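Local atomic coordinates of CDP-glucose-4,6-dehydratase (Yersinia pseudotuberculosis, PDB entry 1RKX), a protein that catalyses the NAD-dependent 4,6-dehydration of CDP-D-glucose, as an extended short-chain dehydrogenase/reductase with a Rossmann-type nucleotide-binding domain. Residues T35-S40 with L73-E78. Numbering follows the deposited sequence.
With NAD (nicotinamide-adenine-dinucleotide), chain G.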
loop_
_atom_site.group_PDB
_atom_site.type_symbol
_atom_site.label_atom_id
_atom_site.label_comp_id
_atom_site.label_asym_id
_atom_site.label_seq_id
_atom_site.Cartn_x
_atom_site.Cartn_y
_atom_site.Cartn_z
ATOM N N THR C 35 -10.787 8.896 -41.444
ATOM C CA THR C 35 -10.711 7.801 -42.405
ATOM C C THR C 35 -10.552 6.579 -41.510
ATOM O O THR C 35 -9.483 6.340 -40.954
ATOM C CB THR C 35 -9.486 7.950 -43.318
ATOM O OG1 THR C 35 -9.617 9.157 -44.082
ATOM C CG2 THR C 35 -9.372 6.763 -44.263
ATOM N N VAL C 36 -11.624 5.813 -41.369
ATOM C CA VAL C 36 -11.614 4.666 -40.473
ATOM C C VAL C 36 -11.598 3.281 -41.100
ATOM O O VAL C 36 -12.266 3.029 -42.109
ATOM C CB VAL C 36 -12.834 4.723 -39.530
ATOM C CG1 VAL C 36 -12.647 3.744 -38.376
ATOM C CG2 VAL C 36 -13.034 6.149 -39.017
ATOM N N LYS C 37 -10.834 2.386 -40.479
ATOM C CA LYS C 37 -10.756 0.992 -40.906
ATOM C C LYS C 37 -11.006 0.143 -39.665
ATOM O O LYS C 37 -10.441 0.404 -38.606
ATOM C CB LYS C 37 -9.382 0.642 -41.487
ATOM C CG LYS C 37 -9.294 -0.824 -41.936
ATOM C CD LYS C 37 -7.971 -1.158 -42.624
ATOM C CE LYS C 37 -7.959 -2.607 -43.111
ATOM N NZ LYS C 37 -6.659 -2.998 -43.732
ATOM N N GLY C 38 -11.858 -0.865 -39.799
ATOM C CA GLY C 38 -12.164 -1.732 -38.677
ATOM C C GLY C 38 -11.723 -3.167 -38.924
ATOM O O GLY C 38 -11.661 -3.619 -40.068
ATOM N N TYR C 39 -11.416 -3.878 -37.841
ATOM C CA TYR C 39 -10.976 -5.274 -37.915
ATOM C C TYR C 39 -11.657 -6.005 -36.762
ATOM O O TYR C 39 -11.344 -5.747 -35.596
ATOM C CB TYR C 39 -9.457 -5.342 -37.756
ATOM C CG TYR C 39 -8.850 -6.721 -37.928
ATOM C CD1 TYR C 39 -8.337 -7.130 -39.159
ATOM C CD2 TYR C 39 -8.767 -7.606 -36.852
ATOM C CE1 TYR C 39 -7.747 -8.389 -39.316
ATOM C CE2 TYR C 39 -8.182 -8.873 -37.000
ATOM C CZ TYR C 39 -7.673 -9.251 -38.236
ATOM O OH TYR C 39 -7.081 -10.484 -38.394
ATOM N N SER C 40 -12.590 -6.896 -37.087
ATOM C CA SER C 40 -13.334 -7.655 -36.077
ATOM C C SER C 40 -13.860 -8.951 -36.668
ATOM O O SER C 40 -13.744 -9.201 -37.868
ATOM C CB SER C 40 -14.571 -6.874 -35.599
ATOM O OG SER C 40 -14.293 -5.525 -35.276
ATOM N N LEU C 73 -1.354 -8.061 -38.755
ATOM C CA LEU C 73 -0.196 -7.255 -39.136
ATOM C C LEU C 73 -0.416 -6.666 -40.529
ATOM O O LEU C 73 -0.188 -5.474 -40.756
ATOM C CB LEU C 73 1.063 -8.125 -39.134
ATOM C CG LEU C 73 2.332 -7.608 -39.824
ATOM C CD1 LEU C 73 2.890 -6.403 -39.071
ATOM C CD2 LEU C 73 3.363 -8.741 -39.878
ATOM N N GLU C 74 -0.862 -7.509 -41.457
ATOM C CA GLU C 74 -1.112 -7.076 -42.828
ATOM C C GLU C 74 -2.231 -6.045 -42.906
ATOM O O GLU C 74 -2.114 -5.054 -43.627
ATOM C CB GLU C 74 -1.466 -8.275 -43.712
ATOM C CG GLU C 74 -0.313 -9.229 -43.958
ATOM C CD GLU C 74 0.883 -8.543 -44.588
ATOM O OE1 GLU C 74 0.714 -7.896 -45.644
ATOM O OE2 GLU C 74 1.994 -8.652 -44.028
ATOM N N SER C 75 -3.313 -6.285 -42.171
ATOM C CA SER C 75 -4.449 -5.369 -42.167
ATOM C C SER C 75 -4.010 -3.982 -41.702
ATOM O O SER C 75 -4.478 -2.963 -42.218
ATOM C CB SER C 75 -5.554 -5.901 -41.249
ATOM O OG SER C 75 -6.677 -5.033 -41.235
ATOM N N ILE C 76 -3.106 -3.949 -40.732
ATOM C CA ILE C 76 -2.605 -2.690 -40.203
ATOM C C ILE C 76 -1.578 -2.052 -41.142
ATOM O O ILE C 76 -1.642 -0.851 -41.419
ATOM C CB ILE C 76 -1.975 -2.898 -38.804
ATOM C CG1 ILE C 76 -3.069 -3.322 -37.813
ATOM C CG2 ILE C 76 -1.287 -1.616 -38.343
ATOM C CD1 ILE C 76 -2.562 -3.719 -36.433
ATOM N N ARG C 77 -0.635 -2.853 -41.630
ATOM C CA ARG C 77 0.399 -2.355 -42.540
ATOM C C ARG C 77 -0.213 -1.779 -43.810
ATOM O O ARG C 77 0.254 -0.771 -44.335
ATOM C CB ARG C 77 1.358 -3.479 -42.925
ATOM C CG ARG C 77 2.361 -3.085 -44.004
ATOM C CD ARG C 77 3.141 -4.297 -44.464
ATOM N NE ARG C 77 3.950 -4.849 -43.385
ATOM C CZ ARG C 77 4.342 -6.116 -43.317
ATOM N NH1 ARG C 77 3.994 -6.972 -44.268
ATOM N NH2 ARG C 77 5.084 -6.526 -42.300
ATOM N N GLU C 78 -1.246 -2.443 -44.309
ATOM C CA GLU C 78 -1.943 -2.003 -45.510
ATOM C C GLU C 78 -2.581 -0.633 -45.296
ATOM O O GLU C 78 -2.569 0.215 -46.187
ATOM C CB GLU C 78 -3.024 -3.031 -45.876
ATOM C CG GLU C 78 -3.880 -2.702 -47.100
ATOM C CD GLU C 78 -4.891 -1.591 -46.853
ATOM O OE1 GLU C 78 -5.650 -1.671 -45.861
ATOM O OE2 GLU C 78 -4.935 -0.640 -47.660
HETATM P PA NAD G . -19.130 -6.479 -28.003
HETATM O O1A NAD G . -19.227 -7.943 -27.819
HETATM O O2A NAD G . -20.339 -5.779 -28.515
HETATM O O5B NAD G . -17.903 -6.110 -28.974
HETATM C C5B NAD G . -16.735 -6.967 -28.980
HETATM C C4B NAD G . -15.970 -6.838 -30.299
HETATM O O4B NAD G . -14.879 -7.769 -30.118
HETATM C C3B NAD G . -16.760 -7.345 -31.496
HETATM O O3B NAD G . -16.655 -6.342 -32.526
HETATM C C2B NAD G . -16.071 -8.657 -31.820
HETATM O O2B NAD G . -16.202 -9.050 -33.215
HETATM C C1B NAD G . -14.662 -8.381 -31.361
HETATM N N9A NAD G . -13.892 -9.598 -31.159
HETATM C C8A NAD G . -14.035 -10.529 -30.163
HETATM N N7A NAD G . -13.181 -11.545 -30.260
HETATM C C5A NAD G . -12.443 -11.251 -31.390
HETATM C C6A NAD G . -11.387 -11.940 -32.026
HETATM N N6A NAD G . -10.857 -13.082 -31.638
HETATM N N1A NAD G . -10.854 -11.377 -33.156
HETATM C C2A NAD G . -11.386 -10.188 -33.588
HETATM N N3A NAD G . -12.360 -9.462 -33.084
HETATM C C4A NAD G . -12.862 -10.052 -31.964
HETATM O O3 NAD G . -18.669 -5.848 -26.652
HETATM P PN NAD G . -18.421 -4.289 -26.223
HETATM O O1N NAD G . -19.408 -4.042 -25.168
HETATM O O2N NAD G . -18.614 -3.438 -27.424
HETATM O O5D NAD G . -16.961 -4.323 -25.612
HETATM C C5D NAD G . -15.962 -3.537 -26.270
HETATM C C4D NAD G . -14.653 -3.620 -25.509
HETATM O O4D NAD G . -14.926 -2.967 -24.224
HETATM C C3D NAD G . -14.107 -4.996 -25.128
HETATM O O3D NAD G . -12.670 -4.903 -25.054
HETATM C C2D NAD G . -14.716 -5.213 -23.749
HETATM O O2D NAD G . -13.967 -6.197 -23.017
HETATM C C1D NAD G . -14.593 -3.832 -23.163
HETATM N N1N NAD G . -15.489 -3.631 -22.030
HETATM C C2N NAD G . -16.871 -3.422 -22.182
HETATM C C3N NAD G . -17.743 -3.133 -21.001
HETATM C C7N NAD G . -19.171 -2.870 -21.253
HETATM O O7N NAD G . -19.873 -2.610 -20.263
HETATM N N7N NAD G . -19.728 -2.899 -22.481
HETATM C C4N NAD G . -17.139 -3.220 -19.616
HETATM C C5N NAD G . -15.667 -3.478 -19.635
HETATM C C6N NAD G . -14.933 -3.655 -20.714
#
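The ammonium group of Lys37 is gripped by helix 69-79 through Ser75 and Glu78. All four lysine torsions are near 180°, and this straight chain spans the gap between strand 35-40 and the helix, whose segment axes run antiparallel 10.0 Å apart. Lys37 NZ lies 2.7 Å from Ser75 O, in the carbonyl plane and on a lone pair, at a C=O...N angle of 123°. A weak bond of 3.2 Å joins Lys37 NZ to Ser75 OG, a hydroxyl also hydrogen-bonded to Glu62. On the buried side, Ser75 OG meets the Tyr39 ring obliquely, 3.4 Å from Tyr39 CD1, with Ser75 CB next to it; the tyrosine OH binds the backbone oxygen of Asp65 of the NAD site. On the solvent side exposed Glu78 merely borders the contact, although its OE1 forms an equally short salt bridge of 2.7 Å to Lys37 NZ. The buried charge is probably balanced mainly by Glu78, with Glu62 a longer, weak ion-pair partner. Ser40 CB comes 3.6 Å from O2B of NAD. In this Rossmann-fold layering, strand 35-40 runs between parallel strands 11-15 and 60-63, Phe13 and Glu62 adjoin Tyr39, and helix 100-121 packs against Leu73 and Ile76.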